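Local coordinates for protein alpha-1,3-glucanase (Streptomyces thermodiastaticus, PDB 7C7D) that probably hydrolyses alpha-1,3-glucosidic linkages within alpha-1,3-glucan, as a thermostable glycoside hydrolase of family GH87, at residues G121-T133 with D177-V190. Numbering follows the deposited sequence.
Sequences GQSGTLDVYVNGT and DTVTLQATNVQVTV
The Tyr129 ring lies obliquely against Gln182, its CE1 3.8 Å from Gln182 CB. Ring and amide planes stand 48° apart. Thr180 O sits at one ring edge, near the ring plane. Water 3 lies in that plane too, 2.6 Å from Tyr129 OH, and donates to Asp127 OD2. CG of Tyr129 is anti to the carbonyl carbon (chi1 -70°), which turns the ring along the strand toward Gln182. The far end of that glutamine is held by Arg100, through OE1. A leucine in place of Tyr129 removes the hydroxyl, so water 3 would probably be held less firmly beside Asp127 and Gln182 CB would be less covered.

The Asn185 amide grips Thr125 twice. Its OD1 takes Thr125 N on a lone pair, in the carbonyl plane, at 2.9 Å and nearly straight (170°). Its ND2 donates to Thr125 OG1 at 2.9 Å, with that oxygen tilted from the amide plane.

Asp127 with Gln182 and Tyr129 with Thr180 are antiparallel hydrogen-bonded pairs, their side chains on one face. Leu126, Val128, Val130, Val179 and Leu181 make the apolar other. There Leu126 CD2 meets Leu181 CD1 at 4.0 Å, while its CD1 reaches Val188 CG2.

Strands 123-130 and 178-183 are neighbours in an antiparallel five-stranded sheet. Strand 133-142 follows 123-130 through a type I' hairpin turn and pairs with its other edge. Strand 100-104 flanks 178-183. The chain then turns into strand 188-196 of a second antiparallel sheet, where Ala183 and Val190 pack on Leu95. This is consistent with a galactose-binding-like beta-sandwich, as expected of domain D1.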
ATOM      1  N   GLY A 121     -10.729   5.062 -21.637  1.00 16.80           N
ATOM      2  CA  GLY A 121     -11.631   5.916 -22.378  1.00 17.30           C
ATOM      3  C   GLY A 121     -13.097   5.680 -22.105  1.00 17.24           C
ATOM      4  O   GLY A 121     -13.928   6.504 -22.509  1.00 19.84           O
ATOM      5  N   GLN A 122     -13.447   4.597 -21.428  1.00 15.76           N
ATOM      6  CA  GLN A 122     -14.837   4.219 -21.243  1.00 15.55           C
ATOM      7  C   GLN A 122     -15.242   4.325 -19.782  1.00 15.07           C
ATOM      8  O   GLN A 122     -14.407   4.387 -18.872  1.00 15.92           O
ATOM      9  CB  GLN A 122     -15.091   2.800 -21.753  1.00 16.57           C
ATOM     10  CG  GLN A 122     -14.812   2.645 -23.235  1.00 17.78           C
ATOM     11  CD  GLN A 122     -14.997   1.222 -23.705  1.00 20.17           C
ATOM     12  OE1 GLN A 122     -15.354   0.350 -22.923  1.00 20.44           O
ATOM     13  NE2 GLN A 122     -14.757   0.982 -24.986  1.00 24.04           N
ATOM     14  N   SER A 123     -16.551   4.336 -19.572  1.00 15.07           N
ATOM     15  CA  SER A 123     -17.118   4.389 -18.236  1.00 15.45           C
ATOM     16  C   SER A 123     -18.539   3.860 -18.311  1.00 15.17           C
ATOM     17  O   SER A 123     -19.111   3.702 -19.392  1.00 15.75           O
ATOM     18  CB  SER A 123     -17.091   5.808 -17.668  1.00 18.30           C
ATOM     19  OG  SER A 123     -17.886   6.672 -18.457  1.00 19.36           O
ATOM     20  N   GLY A 124     -19.101   3.580 -17.142  1.00 15.81           N
ATOM     21  CA  GLY A 124     -20.473   3.128 -17.075  1.00 16.54           C
ATOM     22  C   GLY A 124     -20.860   2.803 -15.654  1.00 16.05           C
ATOM     23  O   GLY A 124     -20.393   3.446 -14.705  1.00 16.69           O
ATOM     24  N   THR A 125     -21.724   1.811 -15.491  1.00 17.52           N
ATOM     25  CA  THR A 125     -22.165   1.412 -14.170  1.00 18.23           C
ATOM     26  C   THR A 125     -22.157  -0.102 -14.090  1.00 18.24           C
ATOM     27  O   THR A 125     -22.081  -0.801 -15.101  1.00 21.51           O
ATOM     28  CB  THR A 125     -23.565   1.941 -13.843  1.00 20.23           C
ATOM     29  OG1 THR A 125     -24.474   1.523 -14.865  1.00 21.80           O
ATOM     30  CG2 THR A 125     -23.563   3.459 -13.753  1.00 21.87           C
ATOM     31  N   LEU A 126     -22.232  -0.594 -12.861  1.00 18.48           N
ATOM     32  CA  LEU A 126     -22.284  -2.018 -12.574  1.00 20.11           C
ATOM     33  C   LEU A 126     -23.456  -2.228 -11.630  1.00 21.01           C
ATOM     34  O   LEU A 126     -23.487  -1.643 -10.543  1.00 20.79           O
ATOM     35  CB  LEU A 126     -20.966  -2.448 -11.924  1.00 22.09           C
ATOM     36  CG  LEU A 126     -20.666  -3.934 -11.739  1.00 22.77           C
ATOM     37  CD1 LEU A 126     -20.721  -4.711 -13.042  1.00 22.57           C
ATOM     38  CD2 LEU A 126     -19.296  -4.083 -11.099  1.00 22.23           C
ATOM     39  N   ASP A 127     -24.435  -3.021 -12.057  1.00 20.71           N
ATOM     40  CA  ASP A 127     -25.627  -3.223 -11.248  1.00 22.05           C
ATOM     41  C   ASP A 127     -25.327  -4.161 -10.085  1.00 22.28           C
ATOM     42  O   ASP A 127     -24.443  -5.017 -10.161  1.00 22.52           O
ATOM     43  CB  ASP A 127     -26.769  -3.795 -12.091  1.00 24.66           C
ATOM     44  CG  ASP A 127     -27.475  -2.732 -12.921  1.00 26.86           C
ATOM     45  OD1 ASP A 127     -27.130  -1.540 -12.787  1.00 27.93           O
ATOM     46  OD2 ASP A 127     -28.390  -3.089 -13.694  1.00 28.67           O
ATOM     47  N   VAL A 128     -26.072  -3.981  -8.996  1.00 22.10           N
ATOM     48  CA  VAL A 128     -25.921  -4.774  -7.781  1.00 23.65           C
ATOM     49  C   VAL A 128     -27.257  -5.427  -7.461  1.00 25.86           C
ATOM     50  O   VAL A 128     -28.289  -4.749  -7.404  1.00 26.81           O
ATOM     51  CB  VAL A 128     -25.427  -3.917  -6.600  1.00 23.18           C
ATOM     52  CG1 VAL A 128     -25.157  -4.791  -5.384  1.00 25.00           C
ATOM     53  CG2 VAL A 128     -24.169  -3.140  -6.985  1.00 22.40           C
ATOM     54  N   TYR A 129     -27.232  -6.742  -7.263  1.00 26.17           N
ATOM     55  CA  TYR A 129     -28.391  -7.509  -6.839  1.00 29.47           C
ATOM     56  C   TYR A 129     -28.070  -8.129  -5.490  1.00 30.43           C
ATOM     57  O   TYR A 129     -26.926  -8.518  -5.230  1.00 30.22           O
ATOM     58  CB  TYR A 129     -28.703  -8.637  -7.832  1.00 31.67           C
ATOM     59  CG  TYR A 129     -29.233  -8.179  -9.175  1.00 33.36           C
ATOM     60  CD1 TYR A 129     -28.414  -7.521 -10.082  1.00 34.65           C
ATOM     61  CD2 TYR A 129     -30.552  -8.423  -9.542  1.00 35.12           C
ATOM     62  CE1 TYR A 129     -28.894  -7.110 -11.311  1.00 35.95           C
ATOM     63  CE2 TYR A 129     -31.042  -8.014 -10.768  1.00 36.31           C
ATOM     64  CZ  TYR A 129     -30.210  -7.357 -11.649  1.00 37.38           C
ATOM     65  OH  TYR A 129     -30.694  -6.950 -12.870  1.00 39.03           O
ATOM     66  N   VAL A 130     -29.077  -8.214  -4.630  1.00 32.75           N
ATOM     67  CA  VAL A 130     -28.961  -8.912  -3.360  1.00 36.58           C
ATOM     68  C   VAL A 130     -30.087  -9.930  -3.319  1.00 39.12           C
ATOM     69  O   VAL A 130     -31.266  -9.558  -3.278  1.00 39.14           O
ATOM     70  CB  VAL A 130     -29.035  -7.960  -2.162  1.00 37.91           C
ATOM     71  CG1 VAL A 130     -29.131  -8.764  -0.878  1.00 38.56           C
ATOM     72  CG2 VAL A 130     -27.826  -7.025  -2.142  1.00 39.12           C
ATOM     73  N   ASN A 131     -29.726 -11.213  -3.350  1.00 41.09           N
ATOM     74  CA  ASN A 131     -30.702 -12.302  -3.305  1.00 43.16           C
ATOM     75  C   ASN A 131     -31.621 -12.287  -4.525  1.00 43.87           C
ATOM     76  O   ASN A 131     -32.821 -12.546  -4.424  1.00 43.06           O
ATOM     77  CB  ASN A 131     -31.504 -12.297  -2.000  1.00 45.24           C
ATOM     78  CG  ASN A 131     -30.642 -12.585  -0.789  1.00 46.83           C
ATOM     79  OD1 ASN A 131     -30.883 -12.059   0.298  1.00 47.63           O
ATOM     80  ND2 ASN A 131     -29.629 -13.424  -0.970  1.00 47.27           N
ATOM     81  N   GLY A 132     -31.054 -11.979  -5.689  1.00 44.42           N
ATOM     82  CA  GLY A 132     -31.809 -11.970  -6.923  1.00 45.21           C
ATOM     83  C   GLY A 132     -32.667 -10.746  -7.156  1.00 45.06           C
ATOM     84  O   GLY A 132     -33.289 -10.644  -8.222  1.00 46.04           O
ATOM     85  N   THR A 133     -32.726  -9.817  -6.206  1.00 43.37           N
ATOM     86  CA  THR A 133     -33.489  -8.585  -6.354  1.00 42.57           C
ATOM     87  C   THR A 133     -32.532  -7.430  -6.611  1.00 40.38           C
ATOM     88  O   THR A 133     -31.565  -7.239  -5.865  1.00 40.36           O
ATOM     89  CB  THR A 133     -34.329  -8.307  -5.105  1.00 44.18           C
ATOM     90  OG1 THR A 133     -33.474  -7.885  -4.035  1.00 45.65           O
ATOM     91  CG2 THR A 133     -35.075  -9.559  -4.684  1.00 44.05           C
ATOM     92  N   ASP A 177     -25.644 -15.021   2.314  1.00 39.77           N
ATOM     93  CA  ASP A 177     -26.398 -14.260   1.334  1.00 40.14           C
ATOM     94  C   ASP A 177     -25.599 -14.160   0.038  1.00 38.63           C
ATOM     95  O   ASP A 177     -24.410 -14.489  -0.023  1.00 38.96           O
ATOM     96  CB  ASP A 177     -26.673 -12.847   1.847  1.00 42.48           C
ATOM     97  CG  ASP A 177     -27.787 -12.801   2.877  1.00 45.24           C
ATOM     98  OD1 ASP A 177     -28.258 -13.876   3.303  1.00 46.68           O
ATOM     99  OD2 ASP A 177     -28.181 -11.679   3.264  1.00 45.72           O
ATOM    100  N   THR A 178     -26.267 -13.696  -1.013  1.00 37.07           N
ATOM    101  CA  THR A 178     -25.648 -13.529  -2.317  1.00 36.24           C
ATOM    102  C   THR A 178     -25.674 -12.056  -2.691  1.00 33.10           C
ATOM    103  O   THR A 178     -26.711 -11.397  -2.572  1.00 34.61           O
ATOM    104  CB  THR A 178     -26.398 -14.328  -3.384  1.00 39.44           C
ATOM    105  OG1 THR A 178     -27.785 -13.970  -3.354  1.00 42.09           O
ATOM    106  CG2 THR A 178     -26.255 -15.820  -3.126  1.00 39.63           C
ATOM    107  N   VAL A 179     -24.527 -11.543  -3.127  1.00 28.17           N
ATOM    108  CA  VAL A 179     -24.431 -10.232  -3.752  1.00 24.65           C
ATOM    109  C   VAL A 179     -23.908 -10.457  -5.161  1.00 23.92           C
ATOM    110  O   VAL A 179     -22.822 -11.025  -5.342  1.00 23.32           O
ATOM    111  CB  VAL A 179     -23.519  -9.280  -2.963  1.00 23.50           C
ATOM    112  CG1 VAL A 179     -23.281  -7.987  -3.745  1.00 23.56           C
ATOM    113  CG2 VAL A 179     -24.127  -8.975  -1.603  1.00 25.13           C
ATOM    114  N   THR A 180     -24.682 -10.033  -6.154  1.00 23.73           N
ATOM    115  CA  THR A 180     -24.343 -10.242  -7.552  1.00 22.72           C
ATOM    116  C   THR A 180     -24.060  -8.904  -8.214  1.00 20.79           C
ATOM    117  O   THR A 180     -24.821  -7.944  -8.047  1.00 21.94           O
ATOM    118  CB  THR A 180     -25.475 -10.965  -8.286  1.00 24.18           C
ATOM    119  OG1 THR A 180     -25.704 -12.235  -7.666  1.00 27.37           O
ATOM    120  CG2 THR A 180     -25.108 -11.190  -9.745  1.00 24.94           C
ATOM    121  N   LEU A 181     -22.957  -8.845  -8.944  1.00 19.53           N
ATOM    122  CA  LEU A 181     -22.619  -7.696  -9.770  1.00 19.38           C
ATOM    123  C   LEU A 181     -22.912  -8.062 -11.215  1.00 19.75           C
ATOM    124  O   LEU A 181     -22.456  -9.102 -11.698  1.00 19.73           O
ATOM    125  CB  LEU A 181     -21.140  -7.348  -9.608  1.00 18.59           C
ATOM    126  CG  LEU A 181     -20.635  -7.196  -8.171  1.00 19.25           C
ATOM    127  CD1 LEU A 181     -19.163  -6.807  -8.162  1.00 19.74           C
ATOM    128  CD2 LEU A 181     -21.478  -6.174  -7.419  1.00 20.84           C
ATOM    129  N   GLN A 182     -23.689  -7.224 -11.893  1.00 21.01           N
ATOM    130  CA  GLN A 182     -24.158  -7.501 -13.246  1.00 22.25           C
ATOM    131  C   GLN A 182     -23.744  -6.362 -14.165  1.00 20.95           C
ATOM    132  O   GLN A 182     -24.159  -5.215 -13.962  1.00 21.60           O
ATOM    133  CB  GLN A 182     -25.677  -7.658 -13.261  1.00 26.88           C
ATOM    134  CG  GLN A 182     -26.246  -8.001 -14.618  1.00 33.08           C
ATOM    135  CD  GLN A 182     -27.261  -9.111 -14.539  1.00 38.80           C
ATOM    136  OE1 GLN A 182     -26.951 -10.229 -14.129  1.00 40.42           O
ATOM    137  NE2 GLN A 182     -28.496  -8.801 -14.901  1.00 42.16           N
ATOM    138  N   ALA A 183     -22.940  -6.675 -15.178  1.00 20.57           N
ATOM    139  CA  ALA A 183     -22.536  -5.672 -16.157  1.00 20.12           C
ATOM    140  C   ALA A 183     -23.694  -5.397 -17.101  1.00 20.81           C
ATOM    141  O   ALA A 183     -24.458  -6.298 -17.417  1.00 22.67           O
ATOM    142  CB  ALA A 183     -21.333  -6.174 -16.956  1.00 20.54           C
ATOM    143  N   THR A 184     -23.843  -4.145 -17.534  1.00 22.10           N
ATOM    144  CA  THR A 184     -24.983  -3.785 -18.377  1.00 22.96           C
ATOM    145  C   THR A 184     -24.615  -2.856 -19.530  1.00 21.08           C
ATOM    146  O   THR A 184     -25.194  -2.958 -20.616  1.00 23.27           O
ATOM    147  CB  THR A 184     -26.107  -3.134 -17.558  1.00 27.43           C
ATOM    148  OG1 THR A 184     -25.624  -1.932 -16.944  1.00 30.43           O
ATOM    149  CG2 THR A 184     -26.653  -4.083 -16.495  1.00 28.14           C
ATOM    150  N   ASN A 185     -23.676  -1.933 -19.309  1.00 19.95           N
ATOM    151  CA  ASN A 185     -23.416  -0.876 -20.284  1.00 19.12           C
ATOM    152  C   ASN A 185     -21.935  -0.649 -20.556  1.00 18.75           C
ATOM    153  O   ASN A 185     -21.589   0.321 -21.241  1.00 19.05           O
ATOM    154  CB  ASN A 185     -24.082   0.441 -19.863  1.00 20.01           C
ATOM    155  CG  ASN A 185     -23.673   0.884 -18.470  1.00 20.22           C
ATOM    156  OD1 ASN A 185     -22.567   0.601 -18.019  1.00 19.32           O
ATOM    157  ND2 ASN A 185     -24.565   1.592 -17.783  1.00 22.24           N
ATOM    158  N   VAL A 186     -21.062  -1.494 -20.014  1.00 17.84           N
ATOM    159  CA  VAL A 186     -19.628  -1.433 -20.268  1.00 16.82           C
ATOM    160  C   VAL A 186     -19.058  -2.758 -19.794  1.00 15.99           C
ATOM    161  O   VAL A 186     -19.574  -3.370 -18.853  1.00 17.01           O
ATOM    162  CB  VAL A 186     -18.962  -0.226 -19.554  1.00 16.14           C
ATOM    163  CG1 VAL A 186     -19.126  -0.316 -18.035  1.00 16.21           C
ATOM    164  CG2 VAL A 186     -17.492  -0.095 -19.946  1.00 16.60           C
ATOM    165  N   GLN A 187     -18.000  -3.215 -20.455  1.00 16.77           N
ATOM    166  CA  GLN A 187     -17.349  -4.455 -20.054  1.00 17.47           C
ATOM    167  C   GLN A 187     -16.497  -4.181 -18.819  1.00 18.08           C
ATOM    168  O   GLN A 187     -15.645  -3.288 -18.835  1.00 20.26           O
ATOM    169  CB  GLN A 187     -16.483  -4.975 -21.196  1.00 20.41           C
ATOM    170  CG  GLN A 187     -15.821  -6.318 -20.949  1.00 22.70           C
ATOM    171  CD  GLN A 187     -14.810  -6.638 -22.025  1.00 26.56           C
ATOM    172  OE1 GLN A 187     -13.756  -6.009 -22.100  1.00 29.68           O
ATOM    173  NE2 GLN A 187     -15.131  -7.605 -22.877  1.00 26.69           N
ATOM    174  N   VAL A 188     -16.725  -4.934 -17.749  1.00 16.58           N
ATOM    175  CA  VAL A 188     -16.069  -4.683 -16.471  1.00 16.86           C
ATOM    176  C   VAL A 188     -15.268  -5.914 -16.083  1.00 15.59           C
ATOM    177  O   VAL A 188     -15.805  -7.026 -16.049  1.00 16.45           O
ATOM    178  CB  VAL A 188     -17.079  -4.334 -15.361  1.00 17.28           C
ATOM    179  CG1 VAL A 188     -16.336  -3.963 -14.075  1.00 18.14           C
ATOM    180  CG2 VAL A 188     -18.008  -3.206 -15.804  1.00 18.56           C
ATOM    181  N   THR A 189     -13.991  -5.719 -15.778  1.00 14.00           N
ATOM    182  CA  THR A 189     -13.155  -6.785 -15.246  1.00 13.85           C
ATOM    183  C   THR A 189     -13.135  -6.624 -13.733  1.00 12.79           C
ATOM    184  O   THR A 189     -12.589  -5.647 -13.213  1.00 13.87           O
ATOM    185  CB  THR A 189     -11.762  -6.726 -15.862  1.00 15.34           C
ATOM    186  OG1 THR A 189     -11.887  -6.945 -17.275  1.00 16.76           O
ATOM    187  CG2 THR A 189     -10.862  -7.806 -15.269  1.00 15.98           C
ATOM    188  N   VAL A 190     -13.773  -7.557 -13.031  1.00 13.30           N
ATOM    189  CA  VAL A 190     -13.925  -7.485 -11.581  1.00 13.33           C
ATOM    190  C   VAL A 190     -12.818  -8.296 -10.923  1.00 12.53           C
ATOM    191  O   VAL A 190     -12.642  -9.482 -11.222  1.00 13.25           O
ATOM    192  CB  VAL A 190     -15.314  -7.983 -11.149  1.00 14.60           C
ATOM    193  CG1 VAL A 190     -15.475  -7.861  -9.640  1.00 14.83           C
ATOM    194  CG2 VAL A 190     -16.412  -7.191 -11.869  1.00 16.58           C
TER
HETATM  195  O   HOH W   1     -21.586   3.144 -20.374  1.00 18.02           O
HETATM  196  O   HOH W   2     -21.607  -2.632 -17.019  1.00 19.37           O
HETATM  197  O   HOH W   3     -29.163  -5.535 -14.388  1.00 44.56           O
HETATM  198  O   HOH W   4     -27.807 -11.812  -5.444  1.00 29.60           O